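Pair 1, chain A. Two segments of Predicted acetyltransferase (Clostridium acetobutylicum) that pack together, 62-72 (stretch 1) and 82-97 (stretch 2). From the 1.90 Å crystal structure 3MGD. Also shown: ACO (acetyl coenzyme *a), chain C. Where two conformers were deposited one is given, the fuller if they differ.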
# COMPACT_ATOMS: atom_id res chain seq x y z
N ILE A 62 26.56 6.02 -9.23
CA ILE A 62 25.56 6.10 -8.17
C ILE A 62 26.04 5.37 -6.91
O ILE A 62 26.39 4.20 -6.95
CB ILE A 62 24.20 5.55 -8.62
CG1 ILE A 62 23.64 6.40 -9.76
CG2 ILE A 62 23.21 5.58 -7.45
CD1 ILE A 62 22.35 5.84 -10.36
N ILE A 63 26.09 6.12 -5.81
CA ILE A 63 26.47 5.61 -4.50
C ILE A 63 25.26 5.12 -3.70
O ILE A 63 25.35 4.12 -2.97
CB ILE A 63 27.15 6.72 -3.69
CG1 ILE A 63 28.43 7.18 -4.38
CG2 ILE A 63 27.45 6.26 -2.27
CD1 ILE A 63 29.47 6.09 -4.50
N ALA A 64 24.14 5.83 -3.82
CA ALA A 64 22.94 5.45 -3.08
C ALA A 64 21.67 5.85 -3.83
O ALA A 64 21.68 6.75 -4.66
CB ALA A 64 22.95 6.05 -1.68
N THR A 65 20.59 5.14 -3.56
CA THR A 65 19.28 5.53 -4.06
C THR A 65 18.29 5.49 -2.90
O THR A 65 18.56 4.88 -1.87
CB THR A 65 18.77 4.56 -5.13
OG1 THR A 65 18.62 3.25 -4.56
CG2 THR A 65 19.72 4.49 -6.32
N ALA A 66 17.14 6.13 -3.09
CA ALA A 66 16.05 6.09 -2.11
C ALA A 66 14.82 6.64 -2.81
O ALA A 66 14.89 7.69 -3.44
CB ALA A 66 16.38 6.96 -0.91
N ALA A 67 13.70 5.93 -2.73
CA ALA A 67 12.49 6.42 -3.43
C ALA A 67 11.27 6.51 -2.53
O ALA A 67 11.20 5.87 -1.48
CB ALA A 67 12.17 5.56 -4.65
N ILE A 68 10.30 7.30 -2.97
CA ILE A 68 9.02 7.35 -2.29
C ILE A 68 7.97 7.29 -3.38
O ILE A 68 8.09 7.99 -4.40
CB ILE A 68 8.87 8.62 -1.39
CG1 ILE A 68 7.57 8.57 -0.59
CG2 ILE A 68 9.02 9.92 -2.21
CD1 ILE A 68 7.55 9.51 0.60
N ALA A 69 7.00 6.40 -3.19
CA ALA A 69 5.84 6.26 -4.09
C ALA A 69 4.61 6.79 -3.38
O ALA A 69 4.45 6.59 -2.17
CB ALA A 69 5.63 4.79 -4.44
N PHE A 70 3.73 7.46 -4.12
CA PHE A 70 2.53 8.02 -3.52
C PHE A 70 1.35 7.13 -3.85
O PHE A 70 1.02 6.93 -5.01
CB PHE A 70 2.32 9.46 -3.98
CG PHE A 70 3.53 10.29 -3.81
CD1 PHE A 70 3.99 10.62 -2.55
CD2 PHE A 70 4.26 10.70 -4.91
CE1 PHE A 70 5.14 11.37 -2.39
CE2 PHE A 70 5.41 11.44 -4.76
CZ PHE A 70 5.85 11.78 -3.50
N ILE A 71 0.74 6.58 -2.80
CA ILE A 71 -0.27 5.56 -2.96
C ILE A 71 -1.56 6.02 -2.29
O ILE A 71 -1.52 6.73 -1.28
CB ILE A 71 0.20 4.24 -2.32
CG1 ILE A 71 1.51 3.77 -2.97
CG2 ILE A 71 -0.88 3.18 -2.44
CD1 ILE A 71 1.37 3.42 -4.40
N ASP A 72 -2.70 5.62 -2.85
CA ASP A 72 -4.02 6.08 -2.41
C ASP A 72 -4.74 4.97 -1.66
O ASP A 72 -4.95 3.88 -2.20
CB ASP A 72 -4.88 6.49 -3.62
CG ASP A 72 -4.28 7.63 -4.44
OD1 ASP A 72 -3.45 8.39 -3.91
OD2 ASP A 72 -4.65 7.77 -5.64
N GLY A 82 -6.46 10.02 2.65
CA GLY A 82 -6.16 8.61 2.43
C GLY A 82 -4.80 8.31 1.79
O GLY A 82 -4.40 7.15 1.68
N ARG A 83 -4.10 9.35 1.36
CA ARG A 83 -2.83 9.17 0.68
C ARG A 83 -1.72 8.83 1.66
O ARG A 83 -1.73 9.26 2.81
CB ARG A 83 -2.43 10.42 -0.11
CG ARG A 83 -3.52 11.00 -0.98
CD ARG A 83 -2.93 12.03 -1.93
NE ARG A 83 -3.82 13.17 -2.12
CZ ARG A 83 -3.77 14.28 -1.40
NH1 ARG A 83 -2.89 14.40 -0.41
NH2 ARG A 83 -4.62 15.27 -1.65
N LYS A 84 -0.75 8.04 1.18
CA LYS A 84 0.43 7.73 1.95
C LYS A 84 1.65 7.75 1.05
O LYS A 84 1.53 7.54 -0.16
CB LYS A 84 0.32 6.33 2.59
CG LYS A 84 -0.64 6.27 3.80
CD LYS A 84 -0.61 4.89 4.46
CE LYS A 84 -1.39 4.86 5.77
NZ LYS A 84 -1.37 3.50 6.37
N GLY A 85 2.81 8.01 1.64
CA GLY A 85 4.05 7.89 0.90
C GLY A 85 4.59 6.52 1.24
O GLY A 85 4.61 6.12 2.40
N TYR A 86 5.01 5.78 0.22
CA TYR A 86 5.53 4.43 0.41
C TYR A 86 7.02 4.46 0.07
O TYR A 86 7.39 4.71 -1.07
CB TYR A 86 4.80 3.45 -0.52
CG TYR A 86 5.36 2.04 -0.47
CD1 TYR A 86 5.08 1.19 0.59
CD2 TYR A 86 6.16 1.55 -1.50
CE1 TYR A 86 5.59 -0.10 0.64
CE2 TYR A 86 6.68 0.26 -1.47
CZ TYR A 86 6.39 -0.56 -0.40
OH TYR A 86 6.90 -1.83 -0.37
N ILE A 87 7.86 4.24 1.07
CA ILE A 87 9.30 4.34 0.85
C ILE A 87 9.88 3.02 0.38
O ILE A 87 9.50 1.95 0.85
CB ILE A 87 10.00 4.89 2.12
CG1 ILE A 87 9.63 6.39 2.27
CG2 ILE A 87 11.51 4.62 2.08
CD1 ILE A 87 10.36 7.12 3.37
N THR A 88 10.80 3.10 -0.58
CA THR A 88 11.25 1.90 -1.28
C THR A 88 12.56 2.19 -2.00
O THR A 88 13.04 3.33 -2.00
CB THR A 88 10.15 1.45 -2.29
OG1 THR A 88 10.43 0.14 -2.78
CG2 THR A 88 10.00 2.44 -3.46
N ASN A 89 13.14 1.16 -2.63
CA ASN A 89 14.31 1.32 -3.46
C ASN A 89 15.45 2.00 -2.73
O ASN A 89 16.16 2.81 -3.31
CB ASN A 89 13.98 2.10 -4.74
CG ASN A 89 13.03 1.35 -5.64
OD1 ASN A 89 12.71 0.19 -5.39
ND2 ASN A 89 12.55 2.02 -6.69
N MSE A 90 15.62 1.70 -1.45
CA MSE A 90 16.75 2.26 -0.73
C MSE A 90 17.95 1.34 -0.79
O MSE A 90 17.88 0.15 -0.47
CB MSE A 90 16.37 2.63 0.70
CG MSE A 90 15.31 3.75 0.72
SE MSE A 90 15.09 4.44 2.50
CE MSE A 90 16.86 5.24 2.74
N TYR A 91 19.07 1.90 -1.20
CA TYR A 91 20.30 1.13 -1.34
C TYR A 91 21.46 2.09 -1.14
O TYR A 91 21.44 3.20 -1.66
CB TYR A 91 20.37 0.46 -2.72
CG TYR A 91 21.63 -0.38 -2.87
CD1 TYR A 91 21.67 -1.68 -2.38
CD2 TYR A 91 22.76 0.13 -3.47
CE1 TYR A 91 22.84 -2.46 -2.51
CE2 TYR A 91 23.92 -0.63 -3.59
CZ TYR A 91 23.96 -1.92 -3.11
OH TYR A 91 25.13 -2.66 -3.24
N THR A 92 22.42 1.68 -0.32
CA THR A 92 23.67 2.40 -0.22
C THR A 92 24.81 1.42 -0.53
O THR A 92 24.82 0.29 -0.03
CB THR A 92 23.90 2.96 1.21
OG1 THR A 92 22.89 3.93 1.52
CG2 THR A 92 25.30 3.63 1.29
N GLU A 93 25.76 1.85 -1.37
CA GLU A 93 26.95 1.07 -1.69
C GLU A 93 27.58 0.58 -0.39
O GLU A 93 27.74 1.37 0.54
CB GLU A 93 27.95 1.96 -2.46
CG GLU A 93 29.22 1.25 -2.89
CD GLU A 93 28.97 0.20 -3.96
OE1 GLU A 93 28.29 0.51 -4.96
OE2 GLU A 93 29.45 -0.94 -3.80
N PRO A 94 27.91 -0.72 -0.30
CA PRO A 94 28.40 -1.27 0.96
C PRO A 94 29.57 -0.52 1.61
O PRO A 94 29.53 -0.29 2.81
CB PRO A 94 28.79 -2.71 0.59
CG PRO A 94 27.79 -3.05 -0.48
CD PRO A 94 27.63 -1.78 -1.29
N THR A 95 30.59 -0.14 0.84
CA THR A 95 31.72 0.57 1.43
C THR A 95 31.34 1.98 1.90
O THR A 95 32.11 2.63 2.60
CB THR A 95 32.92 0.65 0.46
OG1 THR A 95 32.53 1.33 -0.73
CG2 THR A 95 33.41 -0.76 0.10
N SER A 96 30.14 2.44 1.52
CA SER A 96 29.66 3.75 1.93
C SER A 96 28.64 3.70 3.07
O SER A 96 28.15 4.73 3.51
CB SER A 96 29.03 4.49 0.73
OG SER A 96 30.01 4.95 -0.18
N ARG A 97 28.31 2.50 3.53
CA ARG A 97 27.32 2.36 4.60
C ARG A 97 27.80 2.87 5.96
O ARG A 97 29.00 3.03 6.18
CB ARG A 97 26.88 0.90 4.69
CG ARG A 97 26.03 0.50 3.50
CD ARG A 97 25.72 -0.99 3.45
NE ARG A 97 25.19 -1.32 2.12
CZ ARG A 97 24.89 -2.54 1.70
NH1 ARG A 97 25.07 -3.58 2.49
NH2 ARG A 97 24.42 -2.71 0.47
N1A ACO C . 26.30 8.85 14.22
C2A ACO C . 26.39 7.54 14.70
N3A ACO C . 25.98 6.45 13.90
C4A ACO C . 25.45 6.71 12.57
C5A ACO C . 25.35 8.05 12.07
C6A ACO C . 25.75 9.11 12.87
N6A ACO C . 25.65 10.47 12.36
N7A ACO C . 24.80 8.00 10.74
C8A ACO C . 24.57 6.67 10.43
N9A ACO C . 24.95 5.85 11.57
C1B ACO C . 24.95 4.40 11.56
C2B ACO C . 23.58 4.05 12.15
O2B ACO C . 23.19 4.48 13.41
C3B ACO C . 23.45 2.59 11.77
O3B ACO C . 23.99 1.62 12.63
P3B ACO C . 23.15 0.90 13.78
O7A ACO C . 24.17 0.33 14.83
O8A ACO C . 22.33 -0.26 13.17
O9A ACO C . 22.21 1.88 14.45
C4B ACO C . 24.00 2.63 10.31
O4B ACO C . 25.12 3.58 10.39
C5B ACO C . 23.13 2.72 9.07
O5B ACO C . 22.57 4.01 8.92
P1A ACO C . 22.77 4.82 7.58
O1A ACO C . 24.25 5.18 7.33
O2A ACO C . 21.87 6.05 7.66
O3A ACO C . 22.24 3.87 6.45
P2A ACO C . 23.11 3.35 5.22
O4A ACO C . 24.28 2.41 5.65
O5A ACO C . 23.56 4.50 4.36
O6A ACO C . 22.11 2.55 4.30
CBP ACO C . 20.70 0.62 3.86
CCP ACO C . 21.23 1.64 4.87
CDP ACO C . 19.58 -0.19 4.47
CEP ACO C . 20.24 1.38 2.66
CAP ACO C . 21.88 -0.34 3.49
OAP ACO C . 22.32 -1.08 4.57
C9P ACO C . 21.64 -1.18 2.25
O9P ACO C . 21.74 -0.73 1.11
N8P ACO C . 21.30 -2.57 2.48
C7P ACO C . 20.98 -3.44 1.35
C6P ACO C . 19.73 -3.04 0.66
C5P ACO C . 18.61 -2.80 1.65
O5P ACO C . 18.40 -3.60 2.57
N4P ACO C . 17.85 -1.60 1.51
C3P ACO C . 16.62 -1.40 2.24
C2P ACO C . 15.39 -2.09 1.70
S1P ACO C . 13.89 -1.68 2.54
C ACO C . 13.23 -0.25 1.95
O ACO C . 13.78 0.35 1.04
CH3 ACO C . 12.06 0.35 2.64
O HOH W 1 28.72 2.85 -6.29
O HOH W 2 20.20 5.10 0.63

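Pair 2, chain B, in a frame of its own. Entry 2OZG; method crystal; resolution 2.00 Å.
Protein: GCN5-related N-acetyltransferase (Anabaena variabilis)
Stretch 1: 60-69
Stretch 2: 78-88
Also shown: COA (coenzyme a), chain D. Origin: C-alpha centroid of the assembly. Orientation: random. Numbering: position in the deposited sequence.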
# COMPACT_ATOMS: atom_id res chain seq x y z
N ALA B 60 26.50 20.14 -25.11
CA ALA B 60 26.36 19.83 -23.67
C ALA B 60 24.92 19.76 -23.21
O ALA B 60 24.59 19.13 -22.19
CB ALA B 60 27.11 20.88 -22.84
N GLY B 61 24.06 20.46 -23.92
CA GLY B 61 22.69 20.50 -23.53
C GLY B 61 21.95 21.58 -24.28
O GLY B 61 22.46 22.14 -25.27
N GLY B 62 20.75 21.88 -23.80
CA GLY B 62 19.92 22.85 -24.46
C GLY B 62 18.55 23.02 -23.87
O GLY B 62 18.23 22.50 -22.82
N LEU B 63 17.74 23.80 -24.57
CA LEU B 63 16.39 24.03 -24.17
C LEU B 63 15.57 24.52 -25.38
O LEU B 63 16.11 24.72 -26.49
CB LEU B 63 16.35 25.03 -22.97
CG LEU B 63 17.11 26.38 -23.16
CD1 LEU B 63 16.46 27.28 -24.18
CD2 LEU B 63 17.22 27.17 -21.89
N ALA B 64 14.28 24.73 -25.13
CA ALA B 64 13.36 25.38 -26.04
C ALA B 64 12.81 26.66 -25.44
O ALA B 64 12.50 26.76 -24.23
CB ALA B 64 12.17 24.45 -26.38
N ILE B 65 12.75 27.68 -26.28
CA ILE B 65 12.13 28.96 -25.96
C ILE B 65 10.78 29.00 -26.72
O ILE B 65 10.77 28.83 -27.95
CB ILE B 65 12.96 30.17 -26.46
CG1 ILE B 65 14.36 30.18 -25.86
CG2 ILE B 65 12.24 31.47 -26.02
CD1 ILE B 65 15.17 31.34 -26.40
N LEU B 66 9.69 29.26 -26.00
CA LEU B 66 8.32 29.36 -26.60
C LEU B 66 7.81 30.78 -26.53
O LEU B 66 7.36 31.25 -25.46
CB LEU B 66 7.32 28.39 -25.88
CG LEU B 66 7.78 26.94 -25.85
CD1 LEU B 66 6.75 26.02 -25.16
CD2 LEU B 66 8.05 26.40 -27.25
N PRO B 67 7.99 31.52 -27.63
CA PRO B 67 7.50 32.86 -27.62
C PRO B 67 6.01 32.91 -27.74
O PRO B 67 5.45 32.48 -28.75
CB PRO B 67 8.20 33.53 -28.83
CG PRO B 67 9.16 32.53 -29.37
CD PRO B 67 8.73 31.20 -28.84
N MSE B 68 5.37 33.46 -26.72
CA MSE B 68 3.92 33.51 -26.73
C MSE B 68 3.43 34.68 -25.89
O MSE B 68 3.95 35.77 -25.99
CB MSE B 68 3.39 32.16 -26.23
CG MSE B 68 3.87 31.77 -24.88
SE MSE B 68 3.08 30.16 -24.17
CE MSE B 68 4.65 29.49 -23.26
N GLY B 69 2.37 34.49 -25.13
CA GLY B 69 1.85 35.55 -24.30
C GLY B 69 1.27 34.98 -23.05
O GLY B 69 1.01 33.75 -22.95
N PRO B 78 3.59 39.92 -23.74
CA PRO B 78 4.48 38.97 -24.41
C PRO B 78 5.32 38.21 -23.40
O PRO B 78 5.83 38.80 -22.45
CB PRO B 78 5.35 39.85 -25.29
CG PRO B 78 4.56 41.09 -25.53
CD PRO B 78 3.75 41.27 -24.28
N MSE B 79 5.46 36.92 -23.62
CA MSE B 79 6.10 36.02 -22.65
C MSE B 79 6.85 34.94 -23.35
O MSE B 79 6.35 34.40 -24.35
CB MSE B 79 5.00 35.37 -21.82
CG MSE B 79 5.38 34.63 -20.55
SE MSE B 79 5.76 32.80 -20.96
CE MSE B 79 4.09 32.13 -20.55
N ALA B 80 8.05 34.64 -22.85
CA ALA B 80 8.84 33.55 -23.41
C ALA B 80 8.88 32.37 -22.42
O ALA B 80 9.42 32.48 -21.31
CB ALA B 80 10.22 34.02 -23.78
N GLY B 81 8.24 31.27 -22.83
CA GLY B 81 8.15 30.07 -22.04
C GLY B 81 9.45 29.33 -22.23
O GLY B 81 9.99 29.32 -23.33
N ILE B 82 10.01 28.82 -21.14
CA ILE B 82 11.24 28.01 -21.23
C ILE B 82 10.85 26.55 -21.04
O ILE B 82 10.27 26.22 -20.01
CB ILE B 82 12.32 28.46 -20.24
CG1 ILE B 82 12.64 29.94 -20.39
CG2 ILE B 82 13.61 27.61 -20.38
CD1 ILE B 82 13.19 30.28 -21.68
N ALA B 83 11.18 25.69 -21.99
CA ALA B 83 10.87 24.31 -21.87
C ALA B 83 12.12 23.40 -22.10
O ALA B 83 13.15 23.79 -22.70
CB ALA B 83 9.76 23.95 -22.86
N ALA B 84 11.97 22.16 -21.67
CA ALA B 84 12.97 21.09 -21.88
C ALA B 84 14.44 21.48 -21.61
O ALA B 84 15.29 21.31 -22.47
CB ALA B 84 12.81 20.53 -23.27
N VAL B 85 14.71 22.02 -20.43
CA VAL B 85 16.07 22.37 -20.08
C VAL B 85 16.78 21.09 -19.68
O VAL B 85 16.37 20.43 -18.74
CB VAL B 85 16.11 23.34 -18.88
CG1 VAL B 85 17.55 23.64 -18.50
CG2 VAL B 85 15.38 24.61 -19.21
N GLY B 86 17.83 20.75 -20.39
CA GLY B 86 18.60 19.57 -20.07
C GLY B 86 20.07 19.72 -20.37
O GLY B 86 20.46 20.23 -21.42
N ILE B 87 20.89 19.24 -19.43
CA ILE B 87 22.35 19.14 -19.58
C ILE B 87 22.69 17.67 -19.46
O ILE B 87 22.30 17.04 -18.51
CB ILE B 87 23.08 19.90 -18.45
CG1 ILE B 87 22.60 21.34 -18.39
CG2 ILE B 87 24.57 19.87 -18.63
CD1 ILE B 87 22.98 22.21 -19.65
N ALA B 88 23.42 17.13 -20.42
CA ALA B 88 23.82 15.73 -20.40
C ALA B 88 24.56 15.48 -19.10
O ALA B 88 25.38 16.29 -18.66
CB ALA B 88 24.71 15.43 -21.64
N1A COA D . 18.92 20.35 -7.61
C2A COA D . 19.14 21.55 -7.05
N3A COA D . 19.97 22.46 -7.60
C4A COA D . 20.62 22.16 -8.76
C5A COA D . 20.43 20.93 -9.37
C6A COA D . 19.55 20.01 -8.76
N6A COA D . 19.29 18.78 -9.27
N7A COA D . 21.21 20.94 -10.48
C8A COA D . 21.85 22.13 -10.54
N9A COA D . 21.47 22.87 -9.48
C1B COA D . 21.89 24.25 -9.09
C2B COA D . 23.26 24.26 -8.43
O2B COA D . 23.20 24.00 -7.01
C3B COA D . 23.80 25.64 -8.81
O3B COA D . 23.63 26.61 -7.76
P3B COA D . 24.88 26.99 -6.79
O7A COA D . 25.74 27.91 -7.64
O8A COA D . 24.20 27.61 -5.57
O9A COA D . 25.60 25.68 -6.49
C4B COA D . 23.04 26.06 -10.07
O4B COA D . 21.95 25.14 -10.22
C5B COA D . 23.93 26.05 -11.31
O5B COA D . 24.34 24.71 -11.58
P1A COA D . 24.77 24.17 -13.05
O1A COA D . 24.65 25.29 -14.06
O2A COA D . 26.12 23.46 -12.90
O3A COA D . 23.64 23.01 -13.31
P2A COA D . 23.89 21.64 -14.18
O4A COA D . 24.70 22.05 -15.41
O5A COA D . 24.49 20.60 -13.24
O6A COA D . 22.34 21.22 -14.60
CBP COA D . 20.23 19.75 -14.79
CCP COA D . 21.76 19.88 -14.61
CDP COA D . 19.82 20.92 -15.68
CEP COA D . 19.63 20.05 -13.42
CAP COA D . 19.90 18.33 -15.43
OAP COA D . 19.60 18.41 -16.87
C9P COA D . 18.85 17.35 -14.84
O9P COA D . 19.14 16.53 -13.81
N8P COA D . 17.62 17.14 -15.35
C7P COA D . 16.82 17.71 -16.43
C6P COA D . 15.59 18.16 -15.67
C5P COA D . 15.63 19.66 -15.42
O5P COA D . 16.64 20.20 -14.96
N4P COA D . 14.52 20.36 -15.68
C3P COA D . 14.33 21.80 -15.49
C2P COA D . 12.96 22.10 -16.07
S1P COA D . 12.97 21.94 -17.90

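Both pairs are antiparallel strand pairs with a beta bulge. The strand axes run at 149° in pair 1 and 147° in pair 2, approach to 4.3 Å in each, and superpose with an RMSD of 0.7 Å over 14 central residues. A ladder of backbone hydrogen bonds fixes the register: A:Ala69 N donates to A:Tyr86 O (2.7 Å) just as B:Leu66 N donates to B:Gly81 O (2.7 Å), and A:Ala67 N to A:Thr88 O (2.8 Å) just as B:Ala64 N to B:Ala83 O (2.8 Å).

The bulge falls at matched positions, A:Asn89 and B:Ala84. Both have positive phi and psi (55/37 and 45/54), a left-handed kink that shifts the register by one residue. In pair 1 the carbonyl at the kink is used: A:Thr65 OG1 donates to A:Asn89 O at 2.8 Å. B:Gly62, the match of A:Thr65, has no hydroxyl to offer, and B:Gly62 O lies 3.2 Å from B:Ala84 O, two acceptors without a hydrogen bond. Next along, A:Ala66 sets its CB 3.8 Å from A:Met90 CG, a small residue against a long one; pair 2 reverses the sizes, B:Leu63 CB lying 3.9 Å from B:Val85 CG2, while B:Leu63 CD2 also reaches B:Ile82 CG2 at 3.9 Å.

Glycine changes places on the two faces. On the face of A:Ile68 and A:Ile87, A:Gly85 leaves room for the isoleucine: A:Ile68 CD1 comes within 3.9 Å of A:Gly85 CA, and a CB there would clash with it. B:Ala80 matches this glycine, and its methyl is accommodated, with B:Ile65 CG2 3.9 Å from B:Ala80 CB. On the other face A:Tyr86 lies beside small A:Ala69, whose CB sits at the ring edge, whereas B:Gly81 lies beside larger B:Leu66. The missing side chain makes space for B:Met68, whose CE is 3.8 Å from B:Gly81 CA and 3.8 Å from B:Met79 CE; a CB on B:Gly81 would clash with that CE.

Near the cofactor, A:Ala64 matches B:Gly61, whose backbone angles (168/-167) themselves call for glycine; a CB there would also clash with B:Gly86 O and B:Ile87 CD1. A:Thr92 and B:Ile87, both beta-branched and suited to a strand, turn their backbone amides to the ligand: A:Thr92 N donates to ACO O9P at 2.9 Å, and B:Ile87 N to COA OAP at 3.0 Å. The same amide thus serves a different pantetheine oxygen in each pair.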